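Local coordinates for FprA (Mycobacterium tuberculosis, PDB 1LQT), which uses FAD to pass electrons between NADPH and ferredoxin and may supply electrons to P450 systems, at residues I6-S11 and I101-A106; I165-P170 and R189-V194. All blocks are in the same frame, centred on the assembly; numbering follows the deposited sequence. Where two conformers were deposited one is given.

Interaction 1 (I6-S11 and I101-A106); sequences IAIVGS and IYAVGA. With FAD (flavin-adenine dinucleotide), chain H.
V9 reaches across to Y102, V104 and the adenine of FAD, and it carries the largest share of the surface that I6-S11 buries here. From its backbone outward, CB sits 3.8 Å from CD2 of the Y102 ring and also lies near I101 O. CG2, anti to the carbonyl carbon, swings to the tyrosine and comes 3.7 Å from CE2, approaching the ring obliquely; the two side chains run side by side on the same face of the sheet. CG1 goes the other way: with chi1 at 180° it stands anti to the backbone N, and it meets V104 CG1 at 3.7 Å and the adenine of FAD at C2A and N1A. The V104 methyl CG1 in turn lies 3.5 Å from adenine N7A, so the two valines both touch the base.

Beneath these side chains the strands run parallel. I101 N donates to A7 O, V9 N to I101 O, and A103 N to V9 O, each at 2.8 Å between N and O; the last is the most bent, 147° at the hydrogen. This is the dinucleotide-binding Rossmann arrangement, in which strand 4-9 lies between strands 34-40 and 99-102 and its C-terminal end runs into the glycine-rich turn that begins at G10. G10 CA passes 3.3 Å from ribose O4B of FAD; a CB here would run into A103 O, so the bare CA lets the strand end lie close. V104 O comes close to adenine C8A.

On the other face, I8 CG2 meets A103 CB at 4.3 Å, and helix 13-28 covers both through A15. Farther back, I6 CG2 and I101 CD1 make a further apolar contact.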
ATOM      1  N   ILE A   6     -19.834  -7.132  14.836  1.00 10.42           N
ATOM      2  CA  ILE A   6     -18.564  -6.428  14.669  1.00 10.20           C
ATOM      3  C   ILE A   6     -18.546  -5.748  13.315  1.00 10.09           C
ATOM      4  O   ILE A   6     -18.848  -6.353  12.308  1.00 11.51           O
ATOM      5  CB  ILE A   6     -17.389  -7.419  14.712  1.00 10.83           C
ATOM      6  CG1 ILE A   6     -17.521  -8.432  15.862  1.00 11.75           C
ATOM      7  CG2 ILE A   6     -16.074  -6.667  14.792  1.00 11.34           C
ATOM      8  CD1 ILE A   6     -17.536  -7.871  17.219  1.00 13.07           C
ATOM      9  N   ALA A   7     -18.166  -4.476  13.326  1.00  9.83           N
ATOM     10  CA  ALA A   7     -17.938  -3.746  12.079  1.00  9.56           C
ATOM     11  C   ALA A   7     -16.448  -3.690  11.858  1.00  9.40           C
ATOM     12  O   ALA A   7     -15.680  -3.446  12.784  1.00  9.99           O
ATOM     13  CB  ALA A   7     -18.461  -2.332  12.159  1.00 10.71           C
ATOM     14  N   ILE A   8     -16.054  -3.883  10.600  1.00  8.99           N
ATOM     15  CA  ILE A   8     -14.651  -3.741  10.191  1.00  8.91           C
ATOM     16  C   ILE A   8     -14.640  -2.678   9.122  1.00  8.92           C
ATOM     17  O   ILE A   8     -15.388  -2.761   8.148  1.00  9.71           O
ATOM     18  CB  ILE A   8     -14.061  -5.064   9.690  1.00  9.24           C
ATOM     19  CG1 ILE A   8     -14.123  -6.139  10.768  1.00  9.80           C
ATOM     20  CG2 ILE A   8     -12.635  -4.835   9.226  1.00 10.18           C
ATOM     21  CD1 ILE A   8     -13.667  -7.472  10.294  1.00 10.69           C
ATOM     22  N   VAL A   9     -13.800  -1.660   9.309  1.00  8.48           N
ATOM     23  CA  VAL A   9     -13.696  -0.528   8.397  1.00  8.32           C
ATOM     24  C   VAL A   9     -12.450  -0.742   7.569  1.00  8.51           C
ATOM     25  O   VAL A   9     -11.332  -0.692   8.064  1.00  8.72           O
ATOM     26  CB  VAL A   9     -13.660   0.800   9.160  1.00  9.23           C
ATOM     27  CG1 VAL A   9     -13.550   1.944   8.182  1.00  9.38           C
ATOM     28  CG2 VAL A   9     -14.917   0.914  10.045  1.00  9.61           C
ATOM     29  N   GLY A  10     -12.670  -0.998   6.282  1.00  8.28           N
ATOM     30  CA  GLY A  10     -11.654  -1.399   5.349  1.00  8.48           C
ATOM     31  C   GLY A  10     -11.795  -2.867   4.995  1.00  8.34           C
ATOM     32  O   GLY A  10     -12.385  -3.653   5.740  1.00  8.85           O
ATOM     33  N   SER A  11     -11.198  -3.238   3.849  1.00  8.29           N
ATOM     34  CA  SER A  11     -11.351  -4.591   3.291  1.00  8.33           C
ATOM     35  C   SER A  11     -10.053  -5.110   2.683  1.00  8.41           C
ATOM     36  O   SER A  11     -10.084  -5.950   1.792  1.00  8.68           O
ATOM     37  CB  SER A  11     -12.482  -4.608   2.283  1.00  8.65           C
ATOM     38  OG  SER A  11     -12.181  -3.849   1.134  1.00  8.99           O
ATOM     39  N   ILE A 101     -13.548  -2.458  14.279  1.00  9.58           N
ATOM     40  CA  ILE A 101     -12.125  -2.598  13.960  1.00  9.05           C
ATOM     41  C   ILE A 101     -11.804  -1.707  12.773  1.00  8.59           C
ATOM     42  O   ILE A 101     -12.381  -1.867  11.702  1.00  9.26           O
ATOM     43  CB  ILE A 101     -11.766  -4.035  13.627  1.00  9.19           C
ATOM     44  CG1 ILE A 101     -12.151  -5.006  14.754  1.00  9.85           C
ATOM     45  CG2 ILE A 101     -10.303  -4.132  13.313  1.00 10.16           C
ATOM     46  CD1 ILE A 101     -11.910  -6.426  14.416  1.00 10.62           C
ATOM     47  N   TYR A 102     -10.883  -0.764  12.974  1.00  8.64           N
ATOM     48  CA  TYR A 102     -10.391   0.090  11.908  1.00  8.57           C
ATOM     49  C   TYR A 102      -9.185  -0.565  11.260  1.00  8.37           C
ATOM     50  O   TYR A 102      -8.166  -0.783  11.900  1.00  9.00           O
ATOM     51  CB  TYR A 102     -10.071   1.495  12.460  1.00  8.88           C
ATOM     52  CG  TYR A 102     -11.358   2.198  12.748  1.00  9.15           C
ATOM     53  CD1 TYR A 102     -12.017   2.027  13.954  1.00  9.58           C
ATOM     54  CD2 TYR A 102     -11.988   2.976  11.788  1.00  9.86           C
ATOM     55  CE1 TYR A 102     -13.258   2.565  14.170  1.00 10.32           C
ATOM     56  CE2 TYR A 102     -13.222   3.534  12.005  1.00  9.96           C
ATOM     57  CZ  TYR A 102     -13.865   3.312  13.186  1.00 10.39           C
ATOM     58  OH  TYR A 102     -15.119   3.839  13.349  1.00 11.40           O
ATOM     59  N   ALA A 103      -9.319  -0.827   9.959  1.00  8.59           N
ATOM     60  CA  ALA A 103      -8.344  -1.517   9.140  1.00  8.26           C
ATOM     61  C   ALA A 103      -8.120  -0.683   7.878  1.00  8.32           C
ATOM     62  O   ALA A 103      -8.124  -1.188   6.754  1.00  8.40           O
ATOM     63  CB  ALA A 103      -8.836  -2.924   8.813  1.00  8.55           C
ATOM     64  N   VAL A 104      -7.909   0.620   8.077  1.00  8.64           N
ATOM     65  CA  VAL A 104      -7.971   1.582   6.999  1.00  8.26           C
ATOM     66  C   VAL A 104      -6.650   1.787   6.271  1.00  8.36           C
ATOM     67  O   VAL A 104      -6.579   2.532   5.295  1.00  8.31           O
ATOM     68  CB  VAL A 104      -8.482   2.947   7.507  1.00  8.24           C
ATOM     69  CG1 VAL A 104      -9.940   2.875   7.905  1.00  9.74           C
ATOM     70  CG2 VAL A 104      -7.593   3.524   8.635  1.00  9.67           C
ATOM     71  N   GLY A 105      -5.601   1.130   6.733  1.00  8.53           N
ATOM     72  CA  GLY A 105      -4.307   1.275   6.068  1.00  8.27           C
ATOM     73  C   GLY A 105      -3.794   2.691   6.128  1.00  8.50           C
ATOM     74  O   GLY A 105      -4.146   3.492   7.013  1.00  8.95           O
ATOM     75  N   ALA A 106      -2.925   2.979   5.170  1.00  8.32           N
ATOM     76  CA  ALA A 106      -2.212   4.237   5.078  1.00  8.64           C
ATOM     77  C   ALA A 106      -2.549   4.815   3.715  1.00  8.46           C
ATOM     78  O   ALA A 106      -2.026   4.376   2.680  1.00  8.83           O
ATOM     79  CB  ALA A 106      -0.698   3.999   5.245  1.00  9.32           C
TER
HETATM   80  PA  FAD H2457      -4.763  -1.798   2.985  1.00  8.02           P
HETATM   81  O1A FAD H2457      -4.293  -0.469   2.548  1.00  8.20           O
HETATM   82  O2A FAD H2457      -4.447  -3.000   2.174  1.00  7.84           O
HETATM   83  O5B FAD H2457      -6.356  -1.756   3.129  1.00  7.94           O
HETATM   84  C5B FAD H2457      -6.991  -0.611   3.711  1.00  7.87           C
HETATM   85  C4B FAD H2457      -8.423  -0.600   3.188  1.00  7.90           C
HETATM   86  O4B FAD H2457      -9.147   0.344   3.974  1.00  8.01           O
HETATM   87  C3B FAD H2457      -8.551  -0.158   1.726  1.00  8.20           C
HETATM   88  O3B FAD H2457      -9.376  -1.021   0.978  1.00  8.05           O
HETATM   89  C2B FAD H2457      -9.112   1.234   1.848  1.00  8.02           C
HETATM   90  O2B FAD H2457      -9.829   1.707   0.731  1.00  7.90           O
HETATM   91  C1B FAD H2457      -9.969   1.110   3.114  1.00  7.97           C
HETATM   92  N9A FAD H2457     -10.268   2.372   3.776  1.00  8.30           N
HETATM   93  C8A FAD H2457      -9.370   3.356   4.090  1.00  8.30           C
HETATM   94  N7A FAD H2457      -9.948   4.378   4.708  1.00  9.15           N
HETATM   95  C5A FAD H2457     -11.289   4.048   4.761  0.50  8.27           C
HETATM   96  C6A FAD H2457     -12.390   4.734   5.279  1.00  9.63           C
HETATM   97  N6A FAD H2457     -12.312   5.903   5.896  1.00 10.73           N
HETATM   98  N1A FAD H2457     -13.599   4.116   5.182  1.00  9.12           N
HETATM   99  C2A FAD H2457     -13.683   2.887   4.603  1.00  8.79           C
HETATM  100  N3A FAD H2457     -12.670   2.175   4.093  1.00  8.93           N
HETATM  101  C4A FAD H2457     -11.492   2.799   4.196  0.50  8.33           C
HETATM  102  N1  FAD H2457       2.913  -7.124   0.215  1.00 10.26           N
HETATM  103  C2  FAD H2457       3.241  -8.356  -0.266  1.00 10.74           C
HETATM  104  O2  FAD H2457       3.192  -9.342   0.444  1.00 11.76           O
HETATM  105  N3  FAD H2457       3.662  -8.468  -1.581  1.00 11.52           N
HETATM  106  C4  FAD H2457       3.691  -7.430  -2.466  1.00 10.61           C
HETATM  107  O4  FAD H2457       4.045  -7.606  -3.653  1.00 12.30           O
HETATM  108  C4X FAD H2457       3.302  -6.177  -1.978  0.50  9.92           C
HETATM  109  N5  FAD H2457       3.280  -5.080  -2.811  1.00 10.25           N
HETATM  110  C5X FAD H2457       2.936  -3.852  -2.309  0.50  9.73           C
HETATM  111  C6  FAD H2457       2.940  -2.750  -3.129  1.00  9.61           C
HETATM  112  C7  FAD H2457       2.674  -1.478  -2.654  1.00  9.98           C
HETATM  113  C7M FAD H2457       2.672  -0.303  -3.593  1.00 10.88           C
HETATM  114  C8  FAD H2457       2.358  -1.330  -1.298  1.00  9.28           C
HETATM  115  C8M FAD H2457       2.084   0.031  -0.721  1.00 10.11           C
HETATM  116  C9  FAD H2457       2.326  -2.441  -0.457  1.00  9.60           C
HETATM  117  C9A FAD H2457       2.612  -3.709  -0.944  1.00  9.46           C
HETATM  118  N10 FAD H2457       2.609  -4.834  -0.113  1.00  9.41           N
HETATM  119  C10 FAD H2457       2.927  -6.066  -0.629  1.00  9.50           C
HETATM  120  C1' FAD H2457       2.218  -4.749   1.324  1.00  9.49           C
HETATM  121  C2' FAD H2457       0.711  -4.925   1.504  1.00  9.15           C
HETATM  122  O2' FAD H2457       0.059  -4.121   0.553  1.00  9.52           O
HETATM  123  C3' FAD H2457       0.307  -4.503   2.929  1.00  8.77           C
HETATM  124  O3' FAD H2457       0.938  -5.332   3.900  1.00  9.65           O
HETATM  125  C4' FAD H2457      -1.179  -4.647   3.257  1.00  8.31           C
HETATM  126  O4' FAD H2457      -1.993  -4.371   2.121  1.00  8.62           O
HETATM  127  C5' FAD H2457      -1.564  -3.721   4.412  1.00  8.25           C
HETATM  128  O5' FAD H2457      -2.902  -4.097   4.760  1.00  7.96           O
HETATM  129  P   FAD H2457      -3.940  -3.148   5.496  1.00  8.33           P
HETATM  130  O1P FAD H2457      -5.147  -3.992   5.649  1.00  8.04           O
HETATM  131  O2P FAD H2457      -3.379  -2.504   6.722  1.00  8.59           O
HETATM  132  O3P FAD H2457      -4.217  -1.943   4.503  1.00  7.88           O

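Interaction 2 (I165-P170 and R189-V194); sequences ILLTDP and RGIQEV
L166 and L167 meet I191 and V194 in the apolar part of this contact, which joins the end of helix 157-167 to the start of strand 193-197. L166 sends CD2 to I191 CD1, tip to tip at 3.5 Å, while its CB lies 4.0 Å from V194 CG2. L167 divides its branches the same way: CD1 presses on V194 CG2 at 3.6 Å, and CD2 lies between V194 CG2 and I191, 4.1 Å from I191 CG2. In V194, CG1 is anti to the backbone N (chi1 176°), which leaves CG2 anti to the carbonyl carbon, against both leucines. F128 and L145 also touch L166, and M267 touches L167.

The setting is the parallel sheet of the NADP-binding Rossmann-like domain. Strand 149-153 leads through the GxGxxA-type turn into helix 157-167, and the chain then returns to strand 193-197, next to 149-153 in the sheet; this is a beta-alpha-beta crossover with extra short helices in the return. Through the two leucines the last turn of the helix packs on the start of that strand and on I191 just before it.

Water supplies the polar link. One molecule donates to L166 O at 3.1 Å and to I191 O at 2.8 Å, bridging two backbone carbonyls.

The charged and stacked contact lies on the outer side. R189 lays one face of its guanidinium over D169 and P170. The D169 carboxylate is stacked on it, the two planes 11° apart, so the long OD1 to NH1 approach of 3.6 Å is a matter of charges and no N-H points at the oxygen. D169 OD1 instead hydrogen-bonds D171 N as the N-cap of the helix that begins at P170.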
ATOM      1  N   ILE A 165       7.784  -0.399 -13.366  1.00 10.84           N
ATOM      2  CA  ILE A 165       6.689   0.003 -14.231  1.00 10.75           C
ATOM      3  C   ILE A 165       7.122   1.060 -15.227  1.00 10.43           C
ATOM      4  O   ILE A 165       6.711   1.036 -16.387  1.00 11.22           O
ATOM      5  CB  ILE A 165       5.473   0.412 -13.383  1.00 11.31           C
ATOM      6  CG1 ILE A 165       4.964  -0.797 -12.552  1.00 12.75           C
ATOM      7  CG2 ILE A 165       4.424   1.026 -14.239  1.00 13.17           C
ATOM      8  CD1 ILE A 165       4.666  -2.031 -13.295  1.00 13.79           C
ATOM      9  N   LEU A 166       8.024   1.949 -14.822  1.00 10.36           N
ATOM     10  CA  LEU A 166       8.514   2.978 -15.734  1.00 10.10           C
ATOM     11  C   LEU A 166       9.378   2.448 -16.870  1.00 10.29           C
ATOM     12  O   LEU A 166       9.458   3.080 -17.916  1.00 11.82           O
ATOM     13  CB  LEU A 166       9.300   4.043 -14.956  1.00 10.03           C
ATOM     14  CG  LEU A 166       8.468   4.955 -14.044  1.00 10.42           C
ATOM     15  CD1 LEU A 166       9.423   5.774 -13.174  1.00 11.14           C
ATOM     16  CD2 LEU A 166       7.555   5.872 -14.842  1.00 11.82           C
ATOM     17  N   LEU A 167      10.017   1.303 -16.652  1.00 10.50           N
ATOM     18  CA  LEU A 167      11.025   0.782 -17.588  1.00 10.56           C
ATOM     19  C   LEU A 167      10.669  -0.509 -18.303  1.00 11.56           C
ATOM     20  O   LEU A 167      11.279  -0.844 -19.287  1.00 12.56           O
ATOM     21  CB  LEU A 167      12.348   0.586 -16.880  1.00 10.50           C
ATOM     22  CG  LEU A 167      13.043   1.877 -16.456  1.00 10.86           C
ATOM     23  CD1 LEU A 167      14.229   1.593 -15.572  1.00 13.02           C
ATOM     24  CD2 LEU A 167      13.502   2.660 -17.647  1.00 14.03           C
ATOM     25  N   THR A 168       9.635  -1.203 -17.846  1.00 11.62           N
ATOM     26  CA  THR A 168       9.279  -2.471 -18.463  1.00 12.07           C
ATOM     27  C   THR A 168       8.719  -2.247 -19.860  1.00 12.56           C
ATOM     28  O   THR A 168       8.014  -1.286 -20.138  1.00 13.19           O
ATOM     29  CB  THR A 168       8.227  -3.205 -17.615  1.00 12.75           C
ATOM     30  OG1 THR A 168       8.804  -3.607 -16.362  1.00 13.23           O
ATOM     31  CG2 THR A 168       7.720  -4.477 -18.281  1.00 13.35           C
ATOM     32  N   ASP A 169       9.077  -3.130 -20.766  1.00 13.21           N
ATOM     33  CA  ASP A 169       8.548  -3.087 -22.123  1.00 13.56           C
ATOM     34  C   ASP A 169       7.029  -3.013 -22.047  1.00 12.91           C
ATOM     35  O   ASP A 169       6.405  -3.877 -21.436  1.00 12.68           O
ATOM     36  CB  ASP A 169       8.987  -4.389 -22.809  1.00 14.44           C
ATOM     37  CG  ASP A 169       8.504  -4.542 -24.227  1.00 17.63           C
ATOM     38  OD1 ASP A 169       7.736  -3.704 -24.741  1.00 16.49           O
ATOM     39  OD2 ASP A 169       8.890  -5.510 -24.915  1.00 23.25           O
ATOM     40  N   PRO A 170       6.421  -1.989 -22.614  0.50 13.00           N
ATOM     41  CA  PRO A 170       4.963  -1.895 -22.580  0.50 13.27           C
ATOM     42  C   PRO A 170       4.241  -3.103 -23.180  0.50 13.66           C
ATOM     43  O   PRO A 170       3.105  -3.370 -22.795  0.50 13.84           O
ATOM     44  CB  PRO A 170       4.681  -0.593 -23.321  0.50 13.61           C
ATOM     45  CG  PRO A 170       5.915  -0.354 -24.120  0.50 12.42           C
ATOM     46  CD  PRO A 170       7.026  -0.799 -23.232  0.50 13.88           C
ATOM     47  N   ARG A 189       7.480   4.770 -24.466  1.00 18.70           N
ATOM     48  CA  ARG A 189       8.796   4.381 -23.868  1.00 19.59           C
ATOM     49  C   ARG A 189       9.697   5.592 -23.687  1.00 18.16           C
ATOM     50  O   ARG A 189      10.897   5.532 -23.970  1.00 17.69           O
ATOM     51  CB  ARG A 189       9.510   3.335 -24.726  1.00 20.82           C
ATOM     52  CG  ARG A 189       8.709   2.052 -24.889  1.00 24.39           C
ATOM     53  CD  ARG A 189       9.446   0.991 -25.605  1.00 29.47           C
ATOM     54  NE  ARG A 189      10.147   0.102 -24.695  1.00 33.79           N
ATOM     55  CZ  ARG A 189      10.524  -1.126 -25.032  1.00 35.75           C
ATOM     56  NH1 ARG A 189      10.277  -1.583 -26.244  1.00 38.77           N
ATOM     57  NH2 ARG A 189      11.155  -1.897 -24.164  1.00 35.42           N
ATOM     58  N   GLY A 190       9.134   6.679 -23.160  1.00 18.16           N
ATOM     59  CA  GLY A 190       9.831   7.958 -23.113  1.00 17.02           C
ATOM     60  C   GLY A 190      11.018   7.939 -22.173  1.00 15.83           C
ATOM     61  O   GLY A 190      12.089   8.454 -22.474  1.00 16.08           O
ATOM     62  N   ILE A 191      10.818   7.306 -21.046  1.00 14.89           N
ATOM     63  CA  ILE A 191      11.862   7.268 -20.043  1.00 13.87           C
ATOM     64  C   ILE A 191      12.952   6.292 -20.460  1.00 14.19           C
ATOM     65  O   ILE A 191      12.695   5.136 -20.755  1.00 16.33           O
ATOM     66  CB  ILE A 191      11.257   6.906 -18.676  1.00 14.00           C
ATOM     67  CG1 ILE A 191      10.395   8.066 -18.195  1.00 15.41           C
ATOM     68  CG2 ILE A 191      12.341   6.548 -17.698  1.00 15.16           C
ATOM     69  CD1 ILE A 191       9.478   7.701 -17.149  1.00 15.06           C
ATOM     70  N   GLN A 192      14.176   6.790 -20.466  1.00 12.37           N
ATOM     71  CA  GLN A 192      15.339   5.980 -20.825  1.00 12.10           C
ATOM     72  C   GLN A 192      16.156   5.585 -19.607  1.00 11.66           C
ATOM     73  O   GLN A 192      16.926   4.667 -19.684  1.00 13.14           O
ATOM     74  CB  GLN A 192      16.230   6.752 -21.804  1.00 13.22           C
ATOM     75  CG  GLN A 192      15.533   7.107 -23.124  1.00 17.16           C
ATOM     76  CD  GLN A 192      15.222   5.910 -23.986  1.00 22.12           C
ATOM     77  OE1 GLN A 192      15.782   4.811 -23.808  1.00 22.59           O
ATOM     78  NE2 GLN A 192      14.324   6.111 -24.943  1.00 27.74           N
ATOM     79  N   GLU A 193      16.003   6.313 -18.506  1.00 11.61           N
ATOM     80  CA  GLU A 193      16.772   6.048 -17.299  1.00 11.14           C
ATOM     81  C   GLU A 193      15.938   6.401 -16.081  1.00 10.57           C
ATOM     82  O   GLU A 193      15.322   7.466 -16.045  1.00 10.88           O
ATOM     83  CB  GLU A 193      18.053   6.891 -17.256  1.00 11.28           C
ATOM     84  CG  GLU A 193      18.916   6.673 -16.036  1.00 11.86           C
ATOM     85  CD  GLU A 193      20.259   7.376 -16.131  1.00 12.30           C
ATOM     86  OE1 GLU A 193      21.148   6.831 -16.781  1.00 14.79           O
ATOM     87  OE2 GLU A 193      20.409   8.474 -15.577  1.00 12.83           O
ATOM     88  N   VAL A 194      15.931   5.501 -15.110  1.00 10.01           N
ATOM     89  CA  VAL A 194      15.405   5.785 -13.788  1.00  9.63           C
ATOM     90  C   VAL A 194      16.568   5.704 -12.816  1.00  9.53           C
ATOM     91  O   VAL A 194      17.279   4.719 -12.798  1.00 10.47           O
ATOM     92  CB  VAL A 194      14.323   4.770 -13.356  1.00 10.67           C
ATOM     93  CG1 VAL A 194      13.873   5.040 -11.936  1.00 11.28           C
ATOM     94  CG2 VAL A 194      13.128   4.817 -14.288  1.00 11.04           C
TER
HETATM   95  O   HOH W   1      10.717   3.215 -20.704  1.00 21.62           O

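In the fold
Both contacts are largely buried, yet they belong to different Rossmann-like sheets on opposite sides of the chain's centre, with nearest atoms about 18 Å apart. Interaction 1 joins two neighbouring strands of the FAD sheet, so three backbone hydrogen bonds cross it, with apolar side chains on both faces, and residues at its far end form part of the cofactor pocket. Interaction 2 instead joins a helix to the strand that follows it in the NADP-side sheet; no direct hydrogen bond crosses it, and leucine packing, a water bridge and an arginine stack take over. Its arginine end is partly exposed, whereas every touching residue of interaction 1 is buried. Interaction 2 lies well away from both bound dinucleotides, whereas interaction 1 touches FAD.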